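Local coordinates for protein peroxisomal acyl-coenzyme A oxidase 1 (Arabidopsis thaliana, PDB 1W07) that catalyses the desaturation of long- and medium-chain acyl-CoAs to 2-trans-enoyl-CoAs, using FAD and molecular oxygen and releasing hydrogen peroxide, at residues I320-Q323 and V324-K328; W406-G409 and L410-L413; G623-Y626 and P627-E631. The protein carries 1 engineered substitution. All coordinates share one frame; numbering follows the deposited sequence.

Contacts 1, 3 and 2 lie, in that order, at increasing distance from FAD. Contact 1 touches it directly, through V324 and Y327. Contact 3 stands one step back: Y626 bonds R310, which itself binds FAD, and its side chain lies about 7 Å from the cofactor. Contact 2 is more remote, the side chain of L410 being about 10 Å from FAD. Contacts 2 and 3 meet, with C407 SG 3.7 Å from L629 CD2, although their centres are 15 Å apart. Contact 1 touches neither; its centre lies 23 Å from that of contact 2. All three reach the second subunit of the homodimer.

Contact 1 (I320-Q323 and V324-K328); sequences IETQ and VIDYK. With FAD (flavin-adenine dinucleotide), chain C.
T322 and Q323 fold back on D326 and Y327 through a short 3-10 turn. Two backbone bonds hold it: D326 N donates to Q323 O (2.9 Å), and Y327 N donates to V324 O. A water adds a bridge, accepting from Q323 N while donating to Q323 OE1 and to D326 OD2, the last at 2.6 Å. The amide and the carboxylate it joins are turned 60° apart. The outer ends of these groups have further partners, Q323 NE2 bonding A308 O and D326 OD1 forming a salt bridge with R597.

Van der Waals contacts follow. T322 holds OG1 opposite its carbonyl carbon (chi1 -51°), where it bonds G314 O, leaving T322 CG2 against D326 with OD2 at 3.4 Å. On the cofactor side, V324 CG1 presses on the ribose oxygen O4B of FAD (3.2 Å). The adenine covers one face of the Y327 ring, with Y327 CE1 3.4 Å from FAD C6A, and Y327 OH bonds Q312 O. A serine in place of Y327 would probably leave that adenine without its aromatic cover and Q312 O without its donor.

The turn ends the loop between helices 278-309 and 328-363: I325 packs on T304 and S307 of the former, and Y327 is the N-cap of the latter, touching Q513 of the second subunit.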
# COMPACT_ATOMS: atom_id res chain seq x y z
N ILE B 320 -8.70 -2.03 32.74
CA ILE B 320 -9.01 -2.99 31.68
C ILE B 320 -9.43 -2.29 30.39
O ILE B 320 -10.57 -1.85 30.25
CB ILE B 320 -10.14 -3.97 32.10
CG1 ILE B 320 -9.79 -4.67 33.42
CG2 ILE B 320 -10.33 -5.02 31.02
CD1 ILE B 320 -8.54 -5.55 33.34
N GLU B 321 -8.51 -2.18 29.44
CA GLU B 321 -8.83 -1.52 28.18
C GLU B 321 -9.61 -2.42 27.22
O GLU B 321 -9.55 -3.64 27.32
CB GLU B 321 -7.56 -1.01 27.52
CG GLU B 321 -6.97 0.16 28.28
CD GLU B 321 -5.57 0.51 27.85
OE1 GLU B 321 -5.40 1.19 26.81
OE2 GLU B 321 -4.64 0.10 28.55
N THR B 322 -10.32 -1.79 26.29
CA THR B 322 -11.17 -2.47 25.30
C THR B 322 -10.40 -3.05 24.11
O THR B 322 -9.48 -2.42 23.58
CB THR B 322 -12.22 -1.46 24.73
OG1 THR B 322 -12.90 -0.82 25.82
CG2 THR B 322 -13.23 -2.17 23.84
N GLN B 323 -10.80 -4.23 23.65
CA GLN B 323 -10.18 -4.85 22.48
C GLN B 323 -10.47 -3.92 21.29
O GLN B 323 -11.61 -3.48 21.10
CB GLN B 323 -10.80 -6.22 22.24
CG GLN B 323 -10.49 -7.23 23.34
CD GLN B 323 -11.45 -8.39 23.32
OE1 GLN B 323 -12.57 -8.29 23.81
NE2 GLN B 323 -11.03 -9.50 22.71
N VAL B 324 -9.45 -3.62 20.49
CA VAL B 324 -9.68 -2.70 19.38
C VAL B 324 -10.72 -3.22 18.41
O VAL B 324 -11.40 -2.43 17.76
CB VAL B 324 -8.36 -2.35 18.62
CG1 VAL B 324 -7.42 -1.62 19.57
CG2 VAL B 324 -7.72 -3.60 18.02
N ILE B 325 -10.87 -4.54 18.34
CA ILE B 325 -11.86 -5.12 17.44
C ILE B 325 -13.30 -4.74 17.83
O ILE B 325 -14.23 -4.97 17.05
CB ILE B 325 -11.72 -6.65 17.38
CG1 ILE B 325 -12.49 -7.18 16.17
CG2 ILE B 325 -12.23 -7.29 18.66
CD1 ILE B 325 -12.22 -8.66 15.87
N ASP B 326 -13.47 -4.18 19.02
CA ASP B 326 -14.79 -3.74 19.52
C ASP B 326 -15.17 -2.35 18.95
O ASP B 326 -16.32 -1.94 19.02
CB ASP B 326 -14.78 -3.60 21.05
CG ASP B 326 -14.94 -4.92 21.79
OD1 ASP B 326 -14.87 -6.00 21.17
OD2 ASP B 326 -15.12 -4.86 23.03
N TYR B 327 -14.19 -1.62 18.42
CA TYR B 327 -14.44 -0.28 17.88
C TYR B 327 -15.04 -0.33 16.47
O TYR B 327 -14.52 -1.04 15.61
CB TYR B 327 -13.14 0.53 17.86
CG TYR B 327 -12.58 0.83 19.24
CD1 TYR B 327 -11.21 0.70 19.50
CD2 TYR B 327 -13.40 1.25 20.29
CE1 TYR B 327 -10.68 0.98 20.76
CE2 TYR B 327 -12.89 1.53 21.55
CZ TYR B 327 -11.52 1.39 21.78
OH TYR B 327 -11.02 1.60 23.05
N LYS B 328 -16.12 0.42 16.25
CA LYS B 328 -16.79 0.43 14.95
C LYS B 328 -15.90 0.81 13.77
O LYS B 328 -16.11 0.32 12.67
CB LYS B 328 -18.05 1.33 15.03
CG LYS B 328 -19.26 0.60 15.61
CD LYS B 328 -19.71 -0.52 14.66
CE LYS B 328 -20.81 -1.42 15.24
NZ LYS B 328 -20.36 -2.39 16.29
PA FAD C . -2.98 1.32 18.55
O1A FAD C . -3.30 2.63 19.16
O2A FAD C . -2.84 0.14 19.43
O5B FAD C . -4.06 1.02 17.40
C5B FAD C . -4.14 -0.27 16.77
C4B FAD C . -5.45 -0.37 15.98
O4B FAD C . -6.51 -0.06 16.91
C3B FAD C . -5.52 0.68 14.88
O3B FAD C . -6.41 0.24 13.85
C2B FAD C . -6.10 1.88 15.62
O2B FAD C . -6.79 2.73 14.70
C1B FAD C . -7.14 1.16 16.48
N9A FAD C . -7.53 1.98 17.65
C8A FAD C . -6.80 2.17 18.75
N7A FAD C . -7.46 2.94 19.60
C5A FAD C . -8.64 3.23 19.06
C6A FAD C . -9.73 3.98 19.48
N6A FAD C . -9.73 4.55 20.68
N1A FAD C . -10.84 4.08 18.64
C2A FAD C . -10.83 3.43 17.40
N3A FAD C . -9.77 2.74 17.02
C4A FAD C . -8.69 2.62 17.81
N1 FAD C . 7.49 5.76 20.10
C2 FAD C . 8.36 6.43 20.97
O2 FAD C . 8.08 6.55 22.16
N3 FAD C . 9.58 6.92 20.46
C4 FAD C . 9.92 6.72 19.12
O4 FAD C . 10.99 7.15 18.69
C4X FAD C . 9.04 6.06 18.27
N5 FAD C . 9.40 5.80 16.94
C5X FAD C . 8.54 5.10 16.08
C6 FAD C . 8.96 4.73 14.81
C7 FAD C . 8.17 3.90 14.02
C7M FAD C . 8.68 3.47 12.64
C8 FAD C . 6.94 3.44 14.50
C8M FAD C . 6.07 2.49 13.69
C9 FAD C . 6.52 3.83 15.77
C9A FAD C . 7.31 4.65 16.57
N10 FAD C . 6.93 4.95 17.88
C10 FAD C . 7.83 5.58 18.76
C1' FAD C . 5.60 4.54 18.40
C2' FAD C . 4.54 5.47 17.81
O2' FAD C . 4.90 6.83 18.07
C3' FAD C . 3.12 5.24 18.34
O3' FAD C . 3.11 5.34 19.77
C4' FAD C . 2.56 3.87 17.94
O4' FAD C . 2.89 3.56 16.58
C5' FAD C . 1.04 3.87 18.10
O5' FAD C . 0.50 2.69 17.49
P FAD C . -0.18 1.54 18.38
O1P FAD C . 0.56 0.29 18.12
O2P FAD C . -0.31 2.02 19.77
O3P FAD C . -1.63 1.45 17.68
O HOH W 1 -13.21 -5.38 24.66

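Contact 2 (W406-G409 and L410-L413); sequences WCSG and LPEL
S408 and P411 meet closely, S408 OG standing 3.1 Å from P411 CD. The serine hydroxyl is held between its own backbone N and carbonyl carbon (chi1 73°), which turns it to the start of the helix. There it accepts a weak bond from L410 N at 3.4 Å, while it is also bonded to L405 O.

Backbone bonds and a water add to this. G409 N closes the preceding 3-10 turn on W406 O (2.9 Å), and L413 N reaches G409 O in a weak bond. One water donates to W406 O at 2.6 Å and accepts from E412 N, so an amide of the first helical turn is satisfied without a protein acceptor.

Side-chain packing is centred on the indole of W406. E412 runs obliquely past it, E412 CB lying 3.6 Å from W406 NE1 and E412 OE1 lying 3.4 Å from W406 CZ2, with ring and carboxylate planes 54° apart. Both groups have stronger polar partners: W406 NE1 bonds N231 O, and E412 OE2 bonds A233 N and forms a salt bridge with R53.

G409, at positive phi (80°), is the N-cap of helix 410-417, and P411 sits in its first turn, where a proline needs no N-H acceptor. This helix of the C-alpha1 domain precedes in sequence T422 and D426, which bind the FAD of the other site in the dimer, and E424, the probable proton acceptor.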
# COMPACT_ATOMS: atom_id res chain seq x y z
N TRP B 406 8.44 -6.69 10.26
CA TRP B 406 8.39 -7.79 9.31
C TRP B 406 7.75 -9.06 9.90
O TRP B 406 7.01 -9.76 9.20
CB TRP B 406 9.80 -8.12 8.83
CG TRP B 406 9.80 -9.01 7.64
CD1 TRP B 406 9.71 -8.62 6.34
CD2 TRP B 406 9.89 -10.45 7.63
NE1 TRP B 406 9.73 -9.71 5.52
CE2 TRP B 406 9.84 -10.85 6.28
CE3 TRP B 406 10.00 -11.43 8.63
CZ2 TRP B 406 9.89 -12.20 5.89
CZ3 TRP B 406 10.05 -12.78 8.24
CH2 TRP B 406 10.00 -13.14 6.88
N CYS B 407 8.04 -9.37 11.17
CA CYS B 407 7.51 -10.58 11.78
C CYS B 407 5.98 -10.56 11.94
O CYS B 407 5.37 -11.55 12.36
CB CYS B 407 8.21 -10.88 13.12
SG CYS B 407 7.91 -9.69 14.47
N SER B 408 5.34 -9.45 11.57
CA SER B 408 3.88 -9.43 11.63
C SER B 408 3.31 -10.22 10.44
O SER B 408 2.11 -10.54 10.41
CB SER B 408 3.35 -7.98 11.60
OG SER B 408 3.46 -7.40 10.31
N GLY B 409 4.18 -10.53 9.46
CA GLY B 409 3.77 -11.29 8.29
C GLY B 409 3.07 -10.47 7.22
O GLY B 409 2.92 -10.92 6.08
N LEU B 410 2.65 -9.26 7.57
CA LEU B 410 1.91 -8.42 6.63
C LEU B 410 2.74 -7.66 5.60
O LEU B 410 2.34 -7.57 4.44
CB LEU B 410 1.00 -7.46 7.42
CG LEU B 410 -0.11 -8.23 8.18
CD1 LEU B 410 -0.85 -7.33 9.17
CD2 LEU B 410 -1.07 -8.80 7.16
N PRO B 411 3.90 -7.10 6.00
CA PRO B 411 4.75 -6.36 5.05
C PRO B 411 5.14 -7.25 3.86
O PRO B 411 4.98 -6.87 2.70
CB PRO B 411 5.95 -5.97 5.90
CG PRO B 411 5.36 -5.81 7.28
CD PRO B 411 4.40 -6.98 7.38
N GLU B 412 5.66 -8.44 4.15
CA GLU B 412 6.05 -9.32 3.06
C GLU B 412 4.84 -9.78 2.23
O GLU B 412 4.92 -9.86 1.00
CB GLU B 412 6.81 -10.54 3.58
CG GLU B 412 7.36 -11.41 2.45
CD GLU B 412 7.94 -12.72 2.92
OE1 GLU B 412 7.39 -13.32 3.87
OE2 GLU B 412 8.94 -13.18 2.33
N LEU B 413 3.72 -10.07 2.88
CA LEU B 413 2.55 -10.53 2.15
C LEU B 413 2.09 -9.50 1.11
O LEU B 413 1.72 -9.85 -0.01
CB LEU B 413 1.42 -10.84 3.14
CG LEU B 413 0.12 -11.38 2.51
CD1 LEU B 413 0.40 -12.70 1.78
CD2 LEU B 413 -0.94 -11.57 3.60
O HOH W 2 6.04 -9.66 6.79

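Contact 3 (G623-Y626 and P627-E631); sequences GNVY and PKLFE
V625 and L629 run alongside each other on the same side of the helix, with V625 CG1 4.0 Å from L629 CD1. This is the close side of the first turn of helix 625-635. The same leucine methyl comes to the rim of the Y626 ring, Y626 CD2 lying 4.2 Å from L629 CD1. The backbone tightens this side further: L629 N donates to V625 O at 2.9 Å and gives a weaker second bond to Y626 O. That oxygen also takes the straighter bond from F630 N.

The side formed by N624, P627 and K628 is looser and more exposed, P627 most of all. N624 sits at the centre of an inverse gamma turn, closed by a weak bond from V625 N to G623 O. Its side chain crosses that of P627 at about a right angle, N624 OD1 being 3.4 Å from P627 CG, and lies about 4 Å from a bound platinum ion. The buried exception here is N624 O, an oxygen with no polar partner beneath the K628 chain. With CG turned away from its carbonyl carbon (chi1 -68°), K628 brings CG to 3.0 Å from N624 O; the bend at chi2 then redirects the chain. It runs on to K628 NZ, which forms a salt bridge with E631 OE1 (3.1 Å), meeting the oxygen on its syn side. This charged pair spans one turn of the helix.

On the inner side V625 packs on Y306 and V309 of helix 278-309, and Y626 OH bonds R310, which follows that helix and binds FAD. The second subunit also packs against the helix: L629 meets its L140 and P627 its Q169, while the F630 ring makes an edge-to-face contact with F241 of that subunit.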
# COMPACT_ATOMS: atom_id res chain seq x y z
N GLY B 623 -2.80 -16.43 20.16
CA GLY B 623 -2.82 -15.06 20.63
C GLY B 623 -1.72 -14.66 21.60
O GLY B 623 -1.85 -13.64 22.27
N ASN B 624 -0.64 -15.43 21.67
CA ASN B 624 0.48 -15.13 22.57
C ASN B 624 1.44 -14.18 21.84
O ASN B 624 2.59 -14.50 21.58
CB ASN B 624 1.17 -16.45 22.96
CG ASN B 624 2.12 -16.30 24.14
OD1 ASN B 624 1.88 -15.49 25.04
ND2 ASN B 624 3.19 -17.09 24.16
N VAL B 625 0.93 -12.99 21.53
CA VAL B 625 1.67 -11.99 20.76
C VAL B 625 2.90 -11.33 21.38
O VAL B 625 4.02 -11.45 20.87
CB VAL B 625 0.70 -10.85 20.30
CG1 VAL B 625 1.42 -9.84 19.41
CG2 VAL B 625 -0.47 -11.45 19.54
N TYR B 626 2.69 -10.61 22.47
CA TYR B 626 3.77 -9.86 23.07
C TYR B 626 5.00 -10.68 23.40
O TYR B 626 6.12 -10.29 23.05
CB TYR B 626 3.24 -9.09 24.28
CG TYR B 626 2.14 -8.12 23.90
CD1 TYR B 626 0.98 -8.02 24.66
CD2 TYR B 626 2.24 -7.31 22.76
CE1 TYR B 626 -0.06 -7.16 24.31
CE2 TYR B 626 1.21 -6.44 22.39
CZ TYR B 626 0.06 -6.37 23.17
OH TYR B 626 -0.97 -5.54 22.80
N PRO B 627 4.83 -11.82 24.08
CA PRO B 627 6.01 -12.61 24.40
C PRO B 627 6.74 -13.04 23.13
O PRO B 627 7.97 -13.04 23.09
CB PRO B 627 5.44 -13.78 25.19
CG PRO B 627 4.26 -13.16 25.89
CD PRO B 627 3.64 -12.32 24.79
N LYS B 628 5.99 -13.39 22.10
CA LYS B 628 6.59 -13.85 20.85
C LYS B 628 7.26 -12.74 20.05
O LYS B 628 8.17 -13.00 19.26
CB LYS B 628 5.55 -14.56 19.99
CG LYS B 628 5.09 -15.89 20.60
CD LYS B 628 6.23 -16.91 20.55
CE LYS B 628 5.89 -18.23 21.26
NZ LYS B 628 7.02 -19.21 21.14
N LEU B 629 6.82 -11.50 20.26
CA LEU B 629 7.42 -10.37 19.57
C LEU B 629 8.83 -10.19 20.12
O LEU B 629 9.77 -9.94 19.37
CB LEU B 629 6.62 -9.08 19.81
CG LEU B 629 5.48 -8.77 18.83
CD1 LEU B 629 4.67 -7.57 19.33
CD2 LEU B 629 6.04 -8.49 17.44
N PHE B 630 8.95 -10.31 21.44
CA PHE B 630 10.23 -10.17 22.12
C PHE B 630 11.16 -11.29 21.65
O PHE B 630 12.31 -11.06 21.31
CB PHE B 630 10.03 -10.21 23.65
CG PHE B 630 11.31 -10.10 24.44
CD1 PHE B 630 12.10 -8.95 24.34
CD2 PHE B 630 11.75 -11.14 25.24
CE1 PHE B 630 13.31 -8.86 25.03
CE2 PHE B 630 12.95 -11.06 25.94
CZ PHE B 630 13.74 -9.92 25.84
N GLU B 631 10.65 -12.51 21.62
CA GLU B 631 11.42 -13.66 21.18
C GLU B 631 11.99 -13.46 19.77
O GLU B 631 13.14 -13.78 19.49
CB GLU B 631 10.54 -14.91 21.19
CG GLU B 631 11.26 -16.20 20.85
CD GLU B 631 10.33 -17.40 20.78
OE1 GLU B 631 9.59 -17.66 21.76
OE2 GLU B 631 10.34 -18.09 19.74